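Local coordinates for glucose-1-phosphate thymidylyltransferase (Bacillus anthracis, PDB 4ECM), which catalyses the transfer of a thymidylyl group from dTTP to glucose 1-phosphate, giving dTDP-glucose and pyrophosphate, at residues E218-D221 with I222-Y226; N170-R174 with K175-I179; D138-P141 with Y142-F146. One frame throughout, in Å; residues are numbered along the deposited sequence. Where two conformers were deposited one is given.

Contact 1 (E218-D221 with I222-Y226); sequences EITD and INNWY
Ile219, Thr220 and Asp221 offer their carbonyls to the amides of Asn223, Asn224 and Trp225, the i to i+4 bonds that open helix 219-228. Asn223 N reaches Ile219 O at 3.0 Å, and Trp225 N reaches Asp221 O, also at 3.0 Å. Glu218 is the N-cap residue; its carboxylate is held outside the helix by Arg214 and Ser212.

Apolar contact follows the buried side. Ile219 CD1 meets Ile222 CD1 at 3.6 Å; Ile219 carries CG1 anti to its own nitrogen (chi1 -159°), which brings CD1 round to Ile222, three residues on. Separately, Thr220 and Asn224 lie side by side, pointing the same way, with Thr220 CG2 in van der Waals contact with Asn224 ND2 at 3.6 Å.

Two waters make the polar bridges. One donates to Thr220 OG1 and accepts from Asn223 ND2 at 2.8 Å; the other joins Asp221 OD1 to Asn224 ND2, though its carboxylate leg is unusually short and so less certain. Thr220 OG1 also bonds Glu181, and Asn223 OD1 bonds Tyr198, so both buried polar ends are doubly tied.

The helix lies against strand 190-198 through Ile219, Ile222 and Asn223, and against helix 202-206 through Ile222 and Tyr226. Strand 175-181 meets it at Thr220, which also touches the bound dTDP-glucose, and at Asn223, while Asn224 ND2 bonds Ile179 O.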
# COMPACT_ATOMS: atom_id res chain seq x y z
N GLU A 218 -27.61 -2.98 15.54
CA GLU A 218 -28.25 -1.74 15.02
C GLU A 218 -28.19 -0.50 15.91
O GLU A 218 -28.57 -0.53 17.07
CB GLU A 218 -29.71 -2.02 14.67
CG GLU A 218 -29.94 -3.09 13.60
CD GLU A 218 -29.54 -2.68 12.20
OE1 GLU A 218 -29.10 -1.52 12.00
OE2 GLU A 218 -29.67 -3.51 11.28
N ILE A 219 -27.75 0.62 15.33
CA ILE A 219 -27.68 1.88 16.07
C ILE A 219 -29.09 2.33 16.49
O ILE A 219 -29.26 2.96 17.55
CB ILE A 219 -26.96 3.02 15.26
CG1 ILE A 219 -26.46 4.11 16.20
CG2 ILE A 219 -27.88 3.62 14.22
CD1 ILE A 219 -25.35 3.63 17.18
N THR A 220 -30.10 1.98 15.70
CA THR A 220 -31.49 2.32 16.05
C THR A 220 -31.88 1.67 17.41
O THR A 220 -32.57 2.29 18.22
CB THR A 220 -32.46 1.95 14.92
OG1 THR A 220 -32.27 2.85 13.82
CG2 THR A 220 -33.91 2.03 15.40
N ASP A 221 -31.42 0.45 17.66
CA ASP A 221 -31.71 -0.22 18.95
C ASP A 221 -31.14 0.58 20.13
O ASP A 221 -31.79 0.70 21.18
CB ASP A 221 -31.15 -1.63 18.97
CG ASP A 221 -31.79 -2.52 17.92
OD1 ASP A 221 -32.93 -2.22 17.49
OD2 ASP A 221 -31.15 -3.52 17.53
N ILE A 222 -29.95 1.13 19.94
CA ILE A 222 -29.32 1.96 20.95
C ILE A 222 -30.14 3.23 21.18
O ILE A 222 -30.40 3.63 22.32
CB ILE A 222 -27.90 2.36 20.53
CG1 ILE A 222 -26.97 1.15 20.60
CG2 ILE A 222 -27.35 3.49 21.42
CD1 ILE A 222 -25.59 1.42 19.96
N ASN A 223 -30.54 3.88 20.09
CA ASN A 223 -31.34 5.09 20.20
C ASN A 223 -32.68 4.81 20.90
O ASN A 223 -33.12 5.61 21.74
CB ASN A 223 -31.47 5.77 18.84
CG ASN A 223 -30.12 6.22 18.31
OD1 ASN A 223 -29.24 6.55 19.11
ND2 ASN A 223 -29.94 6.24 16.98
N ASN A 224 -33.30 3.67 20.61
CA ASN A 224 -34.55 3.30 21.27
C ASN A 224 -34.35 2.99 22.78
O ASN A 224 -35.24 3.25 23.59
CB ASN A 224 -35.25 2.13 20.55
CG ASN A 224 -36.04 2.57 19.31
OD1 ASN A 224 -36.64 3.64 19.31
ND2 ASN A 224 -36.08 1.73 18.28
N TRP A 225 -33.20 2.43 23.15
CA TRP A 225 -32.88 2.13 24.55
C TRP A 225 -32.85 3.43 25.34
O TRP A 225 -33.50 3.56 26.38
CB TRP A 225 -31.53 1.37 24.67
CG TRP A 225 -31.03 1.18 26.08
CD1 TRP A 225 -31.53 0.33 27.03
CD2 TRP A 225 -29.89 1.83 26.69
NE1 TRP A 225 -30.81 0.42 28.19
CE2 TRP A 225 -29.79 1.33 28.02
CE3 TRP A 225 -28.95 2.79 26.26
CZ2 TRP A 225 -28.78 1.76 28.91
CZ3 TRP A 225 -27.96 3.21 27.14
CH2 TRP A 225 -27.89 2.70 28.46
N TYR A 226 -32.13 4.42 24.83
CA TYR A 226 -32.11 5.74 25.47
C TYR A 226 -33.51 6.36 25.51
O TYR A 226 -33.87 7.02 26.48
CB TYR A 226 -31.20 6.70 24.74
CG TYR A 226 -29.72 6.61 25.05
CD1 TYR A 226 -29.20 7.17 26.22
CD2 TYR A 226 -28.83 6.08 24.14
CE1 TYR A 226 -27.84 7.16 26.49
CE2 TYR A 226 -27.46 6.06 24.39
CZ TYR A 226 -26.97 6.60 25.56
OH TYR A 226 -25.61 6.60 25.81
O HOH W 1 -31.53 5.58 14.71
O HOH W 2 -35.05 -0.95 18.10

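Contact 2 (N170-R174 with K175-I179); sequences NIQNR and KIIEI
Asn170 and Gln172 each bond the returning strand through N and O. Asn170 N donates to Glu178 O at 2.9 Å, and Ile177 N returns a bond to Asn170 O at 2.7 Å. Gln172 N meets Lys175 O at 2.9 Å; the return bond from Lys175 N to Gln172 O leaves the donor 58° out of the carbonyl plane, as the tight turn bends the chain there.

The firmer packing is on the face of Ile171 and Ile176, a non-hydrogen-bonded pair whose CG1 atoms stand 4.3 Å apart. Ile176 is buried, and both isoleucines rest on Tyr234, with Leu157 touching Ile171 and Val155 touching Ile176.

The other face is looser and largely open to solvent. Ile177 CG1 lies across the base of the Gln172 side chain, 3.9 Å from Gln172 CB, and Ile177 CB passes 4.0 Å from Asn170 ND2. In one of its two conformers the Glu178 carboxylate lies by Asn170 CB, a provisional contact. Lys175 bends at chi2 (70°), bringing its CD back to 3.1 Å from Asn173 O before the far end turns away.

A type I' turn from Gln172 to Lys175 closes this beta hairpin with a two-residue loop. The two bonds of Asn170 set Ile177 and Glu178 opposite it, which, with the helical psi of Ile177, is consistent with a classic beta bulge.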
# COMPACT_ATOMS: atom_id res chain seq x y z
N ASN A 170 -40.71 8.40 14.65
CA ASN A 170 -42.15 8.56 14.74
C ASN A 170 -42.36 9.66 15.76
O ASN A 170 -42.19 9.44 16.96
CB ASN A 170 -42.80 7.25 15.20
CG ASN A 170 -44.32 7.36 15.39
OD1 ASN A 170 -44.93 8.38 15.08
ND2 ASN A 170 -44.93 6.29 15.91
N ILE A 171 -42.69 10.85 15.27
CA ILE A 171 -42.88 12.01 16.14
C ILE A 171 -44.35 12.36 16.33
O ILE A 171 -45.08 12.55 15.36
CB ILE A 171 -42.17 13.24 15.58
CG1 ILE A 171 -40.66 12.98 15.50
CG2 ILE A 171 -42.45 14.48 16.46
CD1 ILE A 171 -39.90 14.16 15.02
N GLN A 172 -44.78 12.43 17.58
CA GLN A 172 -46.13 12.83 17.91
C GLN A 172 -46.09 13.86 19.02
O GLN A 172 -45.43 13.65 20.05
CB GLN A 172 -46.98 11.63 18.33
CG GLN A 172 -47.18 10.63 17.22
CD GLN A 172 -48.14 9.53 17.58
OE1 GLN A 172 -48.71 9.51 18.68
NE2 GLN A 172 -48.33 8.60 16.67
N ASN A 173 -46.77 14.99 18.81
CA ASN A 173 -46.83 16.08 19.78
C ASN A 173 -45.43 16.51 20.23
O ASN A 173 -45.16 16.73 21.42
CB ASN A 173 -47.74 15.68 20.94
CG ASN A 173 -49.15 15.35 20.46
OD1 ASN A 173 -49.82 16.19 19.84
ND2 ASN A 173 -49.60 14.13 20.72
N ARG A 174 -44.53 16.61 19.25
CA ARG A 174 -43.15 17.03 19.45
C ARG A 174 -42.34 16.09 20.35
O ARG A 174 -41.39 16.51 20.99
CB ARG A 174 -43.10 18.48 19.96
CG ARG A 174 -43.75 19.48 19.00
CD ARG A 174 -43.56 20.92 19.46
NE ARG A 174 -44.23 21.19 20.73
CZ ARG A 174 -45.49 21.61 20.85
NH1 ARG A 174 -46.00 21.81 22.06
NH2 ARG A 174 -46.25 21.83 19.78
N LYS A 175 -42.73 14.81 20.38
CA LYS A 175 -42.00 13.79 21.15
C LYS A 175 -41.73 12.58 20.25
O LYS A 175 -42.59 12.18 19.47
CB LYS A 175 -42.78 13.32 22.40
CG LYS A 175 -42.59 14.19 23.69
CD LYS A 175 -43.26 15.59 23.62
CE LYS A 175 -42.98 16.48 24.85
NZ LYS A 175 -43.65 16.01 26.10
N ILE A 176 -40.53 12.00 20.34
CA ILE A 176 -40.24 10.78 19.57
C ILE A 176 -40.87 9.59 20.30
O ILE A 176 -40.55 9.32 21.46
CB ILE A 176 -38.74 10.51 19.38
CG1 ILE A 176 -38.08 11.62 18.60
CG2 ILE A 176 -38.52 9.24 18.61
CD1 ILE A 176 -36.63 11.31 18.23
N ILE A 177 -41.77 8.89 19.62
CA ILE A 177 -42.46 7.74 20.20
C ILE A 177 -41.61 6.50 20.01
O ILE A 177 -41.47 5.70 20.92
CB ILE A 177 -43.85 7.53 19.57
CG1 ILE A 177 -44.69 8.80 19.73
CG2 ILE A 177 -44.57 6.32 20.20
CD1 ILE A 177 -44.84 9.29 21.18
N GLU A 178 -41.03 6.35 18.82
CA GLU A 178 -40.15 5.24 18.51
C GLU A 178 -39.38 5.50 17.22
O GLU A 178 -39.76 6.34 16.41
CB GLU A 178 -40.91 3.90 18.45
CG GLU A 178 -42.08 3.83 17.47
CD GLU A 178 -41.66 3.77 16.01
OE1 GLU A 178 -42.52 3.49 15.14
OE2 GLU A 178 -40.47 3.98 15.72
N ILE A 179 -38.26 4.80 17.06
CA ILE A 179 -37.46 4.90 15.86
C ILE A 179 -37.52 3.52 15.23
O ILE A 179 -37.50 2.51 15.92
CB ILE A 179 -36.02 5.30 16.14
CG1 ILE A 179 -35.96 6.68 16.78
CG2 ILE A 179 -35.22 5.30 14.83
CD1 ILE A 179 -34.58 7.04 17.33

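Contact 3 (D138-P141 with Y142-F146); sequences DIRP and YVEEF
Ile139 O receives Val143 N at 3.0 Å, Arg140 O receives Glu144 N at 2.8 Å, and Pro141 O receives Glu145 N at 3.2 Å, the successive i to i+4 bonds of a helix getting under way. Tyr142 N adds a weak bond to Ile139 O, so that carbonyl serves two amides.

On the outer side Glu144 crosses over Arg140. Its OE2 lies 3.2 Å from Arg140 CG and much the same from CD, touching the aliphatic part of the chain. The charged ends are further apart, with Arg140 NH2 4.1 Å from Glu144 OE2; the oxygen sits at the guanidinium edge, near its plane, but this is longer than a salt bridge. With CG anti to the backbone nitrogen, the Arg140 chain runs extended to CD along Glu144 OE2; the bend at chi3 (-63°) then turns the guanidinium aside, where Asp69 and the carbonyl of Gln67 hold NH1. A water bridges Glu144 OE1, weakly, to Pro141 O.

On the inner side the Tyr142 ring runs back over the incoming chain, with Tyr142 CE2 3.6 Å from Asp138 O and the approach oblique. Its OH bonds Asp137, fixing the far end of the ring. Ile139 has two conformers and in one of them, less certainly, brings CD1 to 4.1 Å from Val143 CG2; both side chains touch Cys68. Val143 and Phe146 pack on Leu197 of strand 190-198, and Tyr142 on Leu156 of strand 153-159.

Amides in a helix's opening turn have no preceding helical carbonyl to bond, so Pro141 costs no bond there. The result is an amphipathic helix start: Arg140, Pro141 and Glu144 to the outside, and Tyr142, Val143 and Phe146 against the central mixed sheet of the nucleotidyltransferase fold.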
# COMPACT_ATOMS: atom_id res chain seq x y z
N ASP A 138 -23.51 23.50 11.18
CA ASP A 138 -22.43 23.43 12.15
C ASP A 138 -23.03 22.55 13.25
O ASP A 138 -24.23 22.61 13.50
CB ASP A 138 -22.10 24.80 12.79
CG ASP A 138 -21.53 25.82 11.80
OD1 ASP A 138 -21.00 25.42 10.74
OD2 ASP A 138 -21.60 27.04 12.12
N ILE A 139 -22.22 21.73 13.92
CA ILE A 139 -22.75 20.87 14.99
C ILE A 139 -22.72 21.54 16.36
O ILE A 139 -23.40 21.08 17.27
CB ILE A 139 -22.01 19.52 15.09
CG1 ILE A 139 -20.54 19.74 15.47
CG2 ILE A 139 -22.18 18.74 13.80
CD1 ILE A 139 -19.77 18.45 15.73
N ARG A 140 -21.94 22.61 16.50
CA ARG A 140 -21.81 23.30 17.79
C ARG A 140 -23.10 23.57 18.55
O ARG A 140 -23.17 23.30 19.73
CB ARG A 140 -20.99 24.60 17.65
CG ARG A 140 -20.79 25.37 18.98
CD ARG A 140 -19.97 26.66 18.77
NE ARG A 140 -18.61 26.38 18.30
CZ ARG A 140 -17.56 26.20 19.10
NH1 ARG A 140 -16.36 25.94 18.59
NH2 ARG A 140 -17.69 26.28 20.41
N PRO A 141 -24.11 24.12 17.87
CA PRO A 141 -25.34 24.40 18.63
C PRO A 141 -25.93 23.16 19.28
O PRO A 141 -26.46 23.25 20.40
CB PRO A 141 -26.29 24.98 17.57
CG PRO A 141 -25.37 25.59 16.54
CD PRO A 141 -24.16 24.66 16.50
N TYR A 142 -25.81 22.02 18.60
CA TYR A 142 -26.33 20.76 19.11
C TYR A 142 -25.44 20.21 20.23
O TYR A 142 -25.94 19.68 21.24
CB TYR A 142 -26.45 19.75 17.98
CG TYR A 142 -27.17 20.31 16.77
CD1 TYR A 142 -28.48 20.80 16.87
CD2 TYR A 142 -26.57 20.32 15.52
CE1 TYR A 142 -29.14 21.31 15.76
CE2 TYR A 142 -27.23 20.81 14.39
CZ TYR A 142 -28.50 21.31 14.52
OH TYR A 142 -29.13 21.80 13.43
N VAL A 143 -24.13 20.33 20.05
CA VAL A 143 -23.19 19.88 21.06
C VAL A 143 -23.37 20.71 22.35
O VAL A 143 -23.38 20.15 23.44
CB VAL A 143 -21.74 19.95 20.56
CG1 VAL A 143 -20.76 19.66 21.69
CG2 VAL A 143 -21.54 18.98 19.40
N GLU A 144 -23.54 22.02 22.21
CA GLU A 144 -23.77 22.90 23.37
C GLU A 144 -25.03 22.54 24.13
O GLU A 144 -25.02 22.55 25.37
CB GLU A 144 -23.84 24.36 22.93
CG GLU A 144 -22.51 24.90 22.46
CD GLU A 144 -22.62 26.31 21.87
OE1 GLU A 144 -23.75 26.76 21.57
OE2 GLU A 144 -21.55 26.94 21.70
N GLU A 145 -26.11 22.25 23.42
CA GLU A 145 -27.34 21.82 24.08
C GLU A 145 -27.13 20.52 24.80
O GLU A 145 -27.57 20.36 25.94
CB GLU A 145 -28.50 21.60 23.12
CG GLU A 145 -29.32 22.80 22.80
CD GLU A 145 -30.57 22.45 21.98
OE1 GLU A 145 -31.12 21.33 22.11
OE2 GLU A 145 -31.01 23.33 21.21
N PHE A 146 -26.50 19.57 24.12
CA PHE A 146 -26.24 18.28 24.72
C PHE A 146 -25.37 18.40 25.99
O PHE A 146 -25.63 17.71 26.97
CB PHE A 146 -25.62 17.34 23.71
CG PHE A 146 -25.46 15.93 24.21
CD1 PHE A 146 -26.56 15.20 24.60
CD2 PHE A 146 -24.21 15.33 24.25
CE1 PHE A 146 -26.42 13.90 25.06
CE2 PHE A 146 -24.06 14.03 24.70
CZ PHE A 146 -25.17 13.31 25.10
O HOH W 3 -26.96 25.90 21.35

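Overall arrangement
Contacts 1 and 3 both lie at the N-terminal parts of helices, partly buried against strand 190-198, yet they do not touch: their nearest atoms are about 7 Å apart. Contact 1 lies beside the nucleotide pocket, and its inward polar groups are tied by waters and protein partners; contact 3 is further from the ligand, with charged groups outside and an apolar and aromatic inner side. Contact 2 is the surface member, a hairpin held mainly by backbone bonds, with one apolar face turned inward. It joins contact 1, since Ile179 packs against Thr220 and Asn223 and its carbonyl takes a probable hydrogen bond from Asn224, whereas contact 3 stays about 11 Å from it at the nearest atoms.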